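Local coordinates for protein beta-galactosidase (Marinomonas sp. ef1, PDB 6Y2K) that hydrolyses terminal beta-D-galactose residues from beta-galactosides, as a cold-active GH42 beta-galactosidase that works as a hexamer, at residues 119-124 / 224-229; 112-117 / 216-221. All coordinates share one frame; numbering follows the deposited sequence.

Contact 1. Residues 119-124 / 224-229; sequences RMVTMM and KLQVDI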
ATOM      1  N   ARG A 119     -22.089  52.246  30.385  1.00 21.08           N
ATOM      2  CA  ARG A 119     -23.494  52.529  30.718  0.50 21.92           C
ATOM      3  C   ARG A 119     -24.257  51.282  31.141  1.00 21.29           C
ATOM      4  O   ARG A 119     -24.889  51.266  32.196  1.00 20.03           O
ATOM      5  CB  ARG A 119     -24.244  53.182  29.541  0.50 23.43           C
ATOM      6  CG  ARG A 119     -25.657  53.643  29.909  0.50 25.43           C
ATOM      7  CD  ARG A 119     -26.519  54.081  28.727  0.50 27.14           C
ATOM      8  NE  ARG A 119     -26.713  53.009  27.756  0.50 28.78           N
ATOM      9  CZ  ARG A 119     -27.817  52.275  27.634  0.50 28.89           C
ATOM     10  NH1 ARG A 119     -28.880  52.489  28.405  0.50 29.13           N
ATOM     11  NH2 ARG A 119     -27.843  51.330  26.712  0.50 28.31           N
ATOM     12  N   MET A 120     -24.217  50.244  30.305  1.00 20.41           N
ATOM     13  CA  MET A 120     -25.007  49.035  30.555  1.00 20.33           C
ATOM     14  C   MET A 120     -24.496  48.235  31.755  1.00 19.17           C
ATOM     15  O   MET A 120     -25.295  47.741  32.554  1.00 18.47           O
ATOM     16  CB  MET A 120     -25.083  48.137  29.301  1.00 20.45           C
ATOM     17  CG  MET A 120     -25.725  46.774  29.539  1.00 20.77           C
ATOM     18  SD  MET A 120     -27.414  46.835  30.173  1.00 22.13           S
ATOM     19  CE  MET A 120     -28.331  47.231  28.690  1.00 22.29           C
ATOM     20  N   VAL A 121     -23.179  48.103  31.876  1.00 18.89           N
ATOM     21  CA  VAL A 121     -22.605  47.359  32.997  1.00 18.88           C
ATOM     22  C   VAL A 121     -22.869  48.083  34.323  1.00 18.49           C
ATOM     23  O   VAL A 121     -23.145  47.432  35.332  1.00 18.66           O
ATOM     24  CB  VAL A 121     -21.105  47.055  32.803  1.00 18.78           C
ATOM     25  CG1 VAL A 121     -20.509  46.408  34.055  1.00 18.71           C
ATOM     26  CG2 VAL A 121     -20.921  46.122  31.608  1.00 18.84           C
ATOM     27  N   THR A 122     -22.792  49.411  34.314  1.00 18.22           N
ATOM     28  CA  THR A 122     -23.170  50.206  35.484  1.00 18.61           C
ATOM     29  C   THR A 122     -24.642  50.003  35.843  1.00 18.92           C
ATOM     30  O   THR A 122     -24.957  49.759  37.011  1.00 18.80           O
ATOM     31  CB  THR A 122     -22.876  51.702  35.286  1.00 18.61           C
ATOM     32  OG1 THR A 122     -21.476  51.878  35.052  1.00 18.59           O
ATOM     33  CG2 THR A 122     -23.288  52.515  36.534  1.00 18.81           C
ATOM     34  N   MET A 123     -25.534  50.085  34.853  1.00 19.45           N
ATOM     35  CA  MET A 123     -26.960  49.813  35.088  1.00 20.28           C
ATOM     36  C   MET A 123     -27.188  48.452  35.747  1.00 19.77           C
ATOM     37  O   MET A 123     -27.893  48.360  36.749  1.00 18.94           O
ATOM     38  CB  MET A 123     -27.771  49.866  33.789  1.00 21.81           C
ATOM     39  CG  MET A 123     -28.146  51.256  33.303  1.00 23.62           C
ATOM     40  SD  MET A 123     -29.463  51.167  32.060  1.00 26.95           S
ATOM     41  CE  MET A 123     -28.619  50.357  30.720  1.00 27.34           C
ATOM     42  N   MET A 124     -26.586  47.405  35.178  1.00 19.86           N
ATOM     43  CA  MET A 124     -26.732  46.030  35.701  1.00 20.40           C
ATOM     44  C   MET A 124     -26.135  45.833  37.080  1.00 20.01           C
ATOM     45  O   MET A 124     -26.758  45.208  37.937  1.00 20.97           O
ATOM     46  CB  MET A 124     -26.071  45.000  34.781  1.00 20.95           C
ATOM     47  CG  MET A 124     -26.999  44.352  33.787  1.00 21.72           C
ATOM     48  SD  MET A 124     -26.214  42.924  33.010  1.00 21.14           S
ATOM     49  CE  MET A 124     -27.085  41.502  33.655  1.00 21.91           C
ATOM     50  N   LYS A 224     -11.112  45.470  31.837  1.00 17.46           N
ATOM     51  CA  LYS A 224     -10.814  46.240  33.046  1.00 19.07           C
ATOM     52  C   LYS A 224     -11.890  47.289  33.373  1.00 20.17           C
ATOM     53  O   LYS A 224     -12.182  47.529  34.555  1.00 20.86           O
ATOM     54  CB  LYS A 224      -9.438  46.902  32.924  1.00 19.74           C
ATOM     55  CG  LYS A 224      -8.956  47.690  34.138  1.00 20.78           C
ATOM     56  CD  LYS A 224      -9.070  46.893  35.431  1.00 21.87           C
ATOM     57  CE  LYS A 224      -8.082  47.345  36.499  1.00 23.56           C
ATOM     58  NZ  LYS A 224      -8.295  48.751  36.946  1.00 24.55           N
ATOM     59  N   LEU A 225     -12.496  47.895  32.354  1.00 20.19           N
ATOM     60  CA  LEU A 225     -13.551  48.869  32.620  1.00 21.61           C
ATOM     61  C   LEU A 225     -14.761  48.202  33.291  1.00 20.47           C
ATOM     62  O   LEU A 225     -15.365  48.789  34.190  1.00 20.26           O
ATOM     63  CB  LEU A 225     -13.927  49.686  31.375  1.00 23.64           C
ATOM     64  CG  LEU A 225     -15.062  49.305  30.424  1.00 25.46           C
ATOM     65  CD1 LEU A 225     -16.450  49.543  31.011  1.00 25.83           C
ATOM     66  CD2 LEU A 225     -14.897  50.099  29.132  1.00 27.13           C
ATOM     67  N   GLN A 226     -15.088  46.977  32.884  1.00 19.31           N
ATOM     68  CA  GLN A 226     -16.185  46.227  33.498  1.00 19.06           C
ATOM     69  C   GLN A 226     -15.815  45.784  34.914  1.00 19.57           C
ATOM     70  O   GLN A 226     -16.618  45.911  35.839  1.00 19.69           O
ATOM     71  CB  GLN A 226     -16.594  45.025  32.631  1.00 18.68           C
ATOM     72  CG  GLN A 226     -17.028  45.420  31.214  1.00 18.80           C
ATOM     73  CD  GLN A 226     -17.838  44.359  30.473  1.00 18.76           C
ATOM     74  OE1 GLN A 226     -18.443  43.469  31.098  1.00 19.98           O
ATOM     75  NE2 GLN A 226     -17.853  44.433  29.162  1.00 17.20           N
ATOM     76  N   VAL A 227     -14.596  45.281  35.084  1.00 19.43           N
ATOM     77  CA  VAL A 227     -14.102  44.865  36.404  1.00 19.60           C
ATOM     78  C   VAL A 227     -14.177  46.015  37.430  1.00 19.66           C
ATOM     79  O   VAL A 227     -14.610  45.807  38.569  1.00 19.06           O
ATOM     80  CB  VAL A 227     -12.649  44.319  36.311  1.00 19.50           C
ATOM     81  CG1 VAL A 227     -11.987  44.212  37.684  1.00 20.15           C
ATOM     82  CG2 VAL A 227     -12.625  42.963  35.613  1.00 19.52           C
ATOM     83  N   ASP A 228     -13.743  47.213  37.034  1.00 19.78           N
ATOM     84  CA  ASP A 228     -13.752  48.363  37.957  1.00 19.94           C
ATOM     85  C   ASP A 228     -15.174  48.678  38.452  1.00 20.21           C
ATOM     86  O   ASP A 228     -15.376  48.917  39.653  1.00 20.09           O
ATOM     87  CB  ASP A 228     -13.119  49.602  37.331  1.00 19.84           C
ATOM     88  CG  ASP A 228     -11.614  49.477  37.140  1.00 20.50           C
ATOM     89  OD1 ASP A 228     -10.965  48.575  37.714  1.00 20.66           O
ATOM     90  OD2 ASP A 228     -11.074  50.320  36.405  1.00 21.70           O
ATOM     91  N   ILE A 229     -16.147  48.637  37.536  1.00 19.45           N
ATOM     92  CA  ILE A 229     -17.559  48.838  37.883  1.00 19.25           C
ATOM     93  C   ILE A 229     -18.071  47.746  38.827  1.00 19.55           C
ATOM     94  O   ILE A 229     -18.772  48.048  39.807  1.00 18.73           O
ATOM     95  CB  ILE A 229     -18.452  48.876  36.620  1.00 19.16           C
ATOM     96  CG1 ILE A 229     -18.129  50.109  35.769  1.00 19.02           C
ATOM     97  CG2 ILE A 229     -19.938  48.881  36.989  1.00 19.23           C
ATOM     98  CD1 ILE A 229     -18.569  49.992  34.325  1.00 19.49           C
TER

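Contact 2. Residues 112-117 / 216-221; sequences EYREEC and SDQVVA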
ATOM      1  N   GLU A 112     -16.290  54.464  21.512  1.00 18.66           N
ATOM      2  CA  GLU A 112     -17.737  54.653  21.551  1.00 19.24           C
ATOM      3  C   GLU A 112     -18.440  53.435  22.158  1.00 18.81           C
ATOM      4  O   GLU A 112     -19.304  53.592  23.019  1.00 18.55           O
ATOM      5  CB  GLU A 112     -18.308  54.966  20.158  1.00 20.83           C
ATOM      6  CG  GLU A 112     -17.894  56.324  19.589  1.00 22.30           C
ATOM      7  CD  GLU A 112     -18.623  56.704  18.298  1.00 24.73           C
ATOM      8  OE1 GLU A 112     -19.670  56.100  17.964  1.00 26.89           O
ATOM      9  OE2 GLU A 112     -18.162  57.637  17.606  1.00 25.83           O
ATOM     10  N   TYR A 113     -18.075  52.222  21.730  1.00 17.91           N
ATOM     11  CA  TYR A 113     -18.718  51.031  22.302  1.00 17.32           C
ATOM     12  C   TYR A 113     -18.314  50.832  23.770  1.00 17.49           C
ATOM     13  O   TYR A 113     -19.125  50.390  24.574  1.00 16.72           O
ATOM     14  CB  TYR A 113     -18.460  49.755  21.482  1.00 17.06           C
ATOM     15  CG  TYR A 113     -19.243  48.560  22.007  1.00 16.52           C
ATOM     16  CD1 TYR A 113     -20.617  48.657  22.235  1.00 16.82           C
ATOM     17  CD2 TYR A 113     -18.613  47.350  22.303  1.00 16.50           C
ATOM     18  CE1 TYR A 113     -21.347  47.585  22.732  1.00 17.15           C
ATOM     19  CE2 TYR A 113     -19.336  46.263  22.792  1.00 16.64           C
ATOM     20  CZ  TYR A 113     -20.705  46.393  23.005  1.00 16.61           C
ATOM     21  OH  TYR A 113     -21.441  45.358  23.485  1.00 16.46           O
ATOM     22  N   ARG A 114     -17.079  51.174  24.125  1.00 18.02           N
ATOM     23  CA  ARG A 114     -16.676  51.103  25.536  1.00 19.02           C
ATOM     24  C   ARG A 114     -17.555  51.978  26.436  1.00 18.71           C
ATOM     25  O   ARG A 114     -17.878  51.570  27.549  1.00 18.37           O
ATOM     26  CB  ARG A 114     -15.221  51.495  25.734  1.00 19.55           C
ATOM     27  CG  ARG A 114     -14.250  50.384  25.395  1.00 20.58           C
ATOM     28  CD  ARG A 114     -12.845  50.845  25.705  1.00 21.17           C
ATOM     29  NE  ARG A 114     -11.860  50.093  24.967  1.00 21.19           N
ATOM     30  CZ  ARG A 114     -10.555  50.327  25.008  1.00 21.84           C
ATOM     31  NH1 ARG A 114     -10.040  51.291  25.780  1.00 22.02           N
ATOM     32  NH2 ARG A 114      -9.750  49.583  24.272  1.00 21.85           N
ATOM     33  N   GLU A 115     -17.916  53.173  25.966  1.00 18.69           N
ATOM     34  CA  GLU A 115     -18.813  54.034  26.743  0.50 18.86           C
ATOM     35  C   GLU A 115     -20.209  53.412  26.852  1.00 18.72           C
ATOM     36  O   GLU A 115     -20.811  53.451  27.926  1.00 18.00           O
ATOM     37  CB  GLU A 115     -18.861  55.461  26.187  0.50 19.00           C
ATOM     38  CG  GLU A 115     -17.572  56.231  26.421  0.50 19.24           C
ATOM     39  CD  GLU A 115     -17.103  56.194  27.872  0.50 19.47           C
ATOM     40  OE1 GLU A 115     -17.858  56.666  28.746  0.50 20.01           O
ATOM     41  OE2 GLU A 115     -15.984  55.711  28.148  0.50 19.26           O
ATOM     42  N   GLU A 116     -20.714  52.805  25.770  1.00 18.37           N
ATOM     43  CA  GLU A 116     -21.991  52.075  25.848  1.00 18.93           C
ATOM     44  C   GLU A 116     -21.908  50.902  26.835  1.00 18.35           C
ATOM     45  O   GLU A 116     -22.857  50.654  27.575  1.00 17.35           O
ATOM     46  CB  GLU A 116     -22.465  51.568  24.476  1.00 20.59           C
ATOM     47  CG  GLU A 116     -22.809  52.663  23.469  1.00 22.59           C
ATOM     48  CD  GLU A 116     -24.209  53.252  23.632  1.00 25.22           C
ATOM     49  OE1 GLU A 116     -24.826  53.107  24.711  1.00 26.93           O
ATOM     50  OE2 GLU A 116     -24.704  53.874  22.659  1.00 27.65           O
ATOM     51  N   CYS A 117     -20.771  50.200  26.854  1.00 17.73           N
ATOM     52  CA  CYS A 117     -20.543  49.126  27.830  1.00 18.30           C
ATOM     53  C   CYS A 117     -20.505  49.668  29.263  1.00 18.62           C
ATOM     54  O   CYS A 117     -21.070  49.047  30.168  1.00 17.92           O
ATOM     55  CB  CYS A 117     -19.261  48.342  27.517  1.00 18.35           C
ATOM     56  SG  CYS A 117     -19.368  47.340  26.013  1.00 18.08           S
ATOM     57  N   SER A 216      -4.148  42.897  21.984  1.00 15.37           N
ATOM     58  CA  SER A 216      -4.318  42.165  23.232  1.00 15.38           C
ATOM     59  C   SER A 216      -4.572  43.140  24.391  1.00 15.57           C
ATOM     60  O   SER A 216      -5.475  42.927  25.193  1.00 15.23           O
ATOM     61  CB  SER A 216      -3.095  41.300  23.527  1.00 15.08           C
ATOM     62  OG  SER A 216      -3.269  40.584  24.733  1.00 14.31           O
ATOM     63  N   ASP A 217      -3.778  44.202  24.464  1.00 16.07           N
ATOM     64  CA  ASP A 217      -3.987  45.254  25.473  1.00 16.44           C
ATOM     65  C   ASP A 217      -5.372  45.917  25.413  1.00 16.07           C
ATOM     66  O   ASP A 217      -5.886  46.328  26.450  1.00 16.15           O
ATOM     67  CB  ASP A 217      -2.883  46.315  25.396  1.00 16.76           C
ATOM     68  CG  ASP A 217      -1.613  45.903  26.127  1.00 16.77           C
ATOM     69  OD1 ASP A 217      -1.602  44.886  26.851  1.00 16.70           O
ATOM     70  OD2 ASP A 217      -0.615  46.626  25.979  1.00 17.38           O
ATOM     71  N   GLN A 218      -5.968  46.017  24.226  1.00 15.97           N
ATOM     72  CA  GLN A 218      -7.335  46.539  24.096  1.00 16.52           C
ATOM     73  C   GLN A 218      -8.359  45.584  24.733  1.00 16.34           C
ATOM     74  O   GLN A 218      -9.366  46.041  25.298  1.00 16.51           O
ATOM     75  CB  GLN A 218      -7.709  46.823  22.628  1.00 16.97           C
ATOM     76  CG  GLN A 218      -6.750  47.717  21.827  1.00 17.93           C
ATOM     77  CD  GLN A 218      -6.232  48.938  22.588  1.00 19.13           C
ATOM     78  OE1 GLN A 218      -7.011  49.777  23.067  1.00 22.26           O
ATOM     79  NE2 GLN A 218      -4.927  49.048  22.699  1.00 17.98           N
ATOM     80  N   VAL A 219      -8.104  44.272  24.658  1.00 15.55           N
ATOM     81  CA  VAL A 219      -8.934  43.293  25.374  1.00 15.74           C
ATOM     82  C   VAL A 219      -8.792  43.502  26.889  1.00 15.56           C
ATOM     83  O   VAL A 219      -9.786  43.536  27.596  1.00 15.29           O
ATOM     84  CB  VAL A 219      -8.611  41.822  24.993  1.00 15.40           C
ATOM     85  CG1 VAL A 219      -9.522  40.853  25.749  1.00 15.69           C
ATOM     86  CG2 VAL A 219      -8.760  41.611  23.483  1.00 15.36           C
ATOM     87  N   VAL A 220      -7.555  43.668  27.357  1.00 15.74           N
ATOM     88  CA  VAL A 220      -7.276  43.953  28.774  1.00 16.02           C
ATOM     89  C   VAL A 220      -8.057  45.185  29.235  1.00 16.27           C
ATOM     90  O   VAL A 220      -8.754  45.120  30.256  1.00 16.96           O
ATOM     91  CB  VAL A 220      -5.757  44.135  29.046  1.00 16.13           C
ATOM     92  CG1 VAL A 220      -5.485  44.539  30.497  1.00 16.32           C
ATOM     93  CG2 VAL A 220      -5.001  42.852  28.705  1.00 16.33           C
ATOM     94  N   ALA A 221      -7.973  46.276  28.468  1.00 15.87           N
ATOM     95  CA  ALA A 221      -8.654  47.546  28.795  1.00 16.23           C
ATOM     96  C   ALA A 221     -10.180  47.440  28.779  1.00 16.17           C
ATOM     97  O   ALA A 221     -10.853  47.958  29.676  1.00 15.75           O
ATOM     98  CB  ALA A 221      -8.209  48.648  27.841  1.00 16.46           C
TER
HETATM   99  O   HOH W   1      -7.039  51.446  25.185  1.00 32.47           O

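Contact 1. Residues 119-124 / 224-229
Ile229 points toward helix 111-128 and packs on both Val121 and Thr122. At the branch, CB of Ile229 lies 4.1 Å from CG1 of Val121. The CG2 methyl sits anti to the backbone N and reaches the opposite backbone, 3.8 Å from CA of Thr122, while also meeting Val121 CG1 at 3.9 Å. The other branch starts beside the backbone N (chi1 -66°); from there the chain runs out nearly extended, and its tip CD1 comes within 3.5 Å of Thr122 OG1. CD1 is a methyl, so this approach is van der Waals packing; the hydroxyl finds its polar partner in Arg118 O, one turn earlier. The two helices are neighbours on the outside of a TIM barrel, following the third and fourth strands of the closed eight-stranded sheet. Their short segments run in the same direction, inclined at 24° with axes 9.7 Å apart at closest, a gap that Val121 and Ile229 fill here. Trimming Ile229 to an alanine would probably open a gap beside Val121 CG1 and leave the OG1 side of Thr122 without its apolar cover. Nearer the N-terminal end of the contact, Val121 crosses Gln226 at about a right angle: its CG2 methyl rests against the side-chain amide, 3.7 Å from Gln226 OE1. The buried amide is satisfied at both ends, OE1 by Thr72 OG1 and NE2 by Thr74 OG1. The two bonds, to residues just beyond strand 67-71, probably fix the rotation of the amide.

Contact 2. Residues 112-117 / 216-221
Arg114 and Gln218 are joined by a direct hydrogen bond, Arg114 NH2 to Gln218 OE1, at 3.0 Å. Two different conformations bring the groups together. Arg114 has CG beside the backbone N and then runs extended from CG to NE, and this length lets it bridge helices whose nearest CA atoms here, those of Arg114 and Ala221, are 9.4 Å apart. Gln218 also leaves with CG beside its backbone N, but folds sharply at the next bond (chi2 -43°), which brings OE1 to Arg114 NH2. The stem of the glutamine touches the same nitrogen, with Gln218 CB 3.8 Å from Arg114 NH2. The guanidinium and amide planes are only 12° apart, yet the bond is bent, with an N-H...O angle of 143°. A water in the guanidinium plane completes a ring with it: it accepts from Arg114 NH1 at 3.1 Å and donates to Gln218 OE1 at 2.7 Å, so OE1 is gripped twice. The pairing ties together two neighbouring outer helices of the (beta/alpha)8 barrel, 111-128 and 205-233, at a partly exposed place on its surface. Over one guanidinium face sits the methyl of Ala221, with CB 3.8 Å from Arg114 NH1, while Phe222 and Leu225 of the same helix also pack on the arginine. Further bonds limit how far either flat group can turn, since NH2 of Arg114 is also held by Phe108 O, ahead of helix 111-128, and the NE2 end of Gln218 is held by Cys214 O.

In the fold
Contacts 1 and 2 are successive levels of one helix-helix interface, their centres 11 Å apart. Along the chain come 112-117, 119-124, 216-221 and 224-229, so the earlier segment of helix 111-128 pairs with the earlier segment of helix 205-233 and the later with the later, as expected for two helices running the same way. Leu225 CD2, 3.7 Å from Arg114 O, joins the two levels. The character changes between them: contact 2 is polar, hydrated and bridged by a long side chain at the surface, whereas contact 1 is buried and has no hydrogen bond across it. No other chain of the hexamer touches these segments, so the pairing belongs to the single subunit's fold.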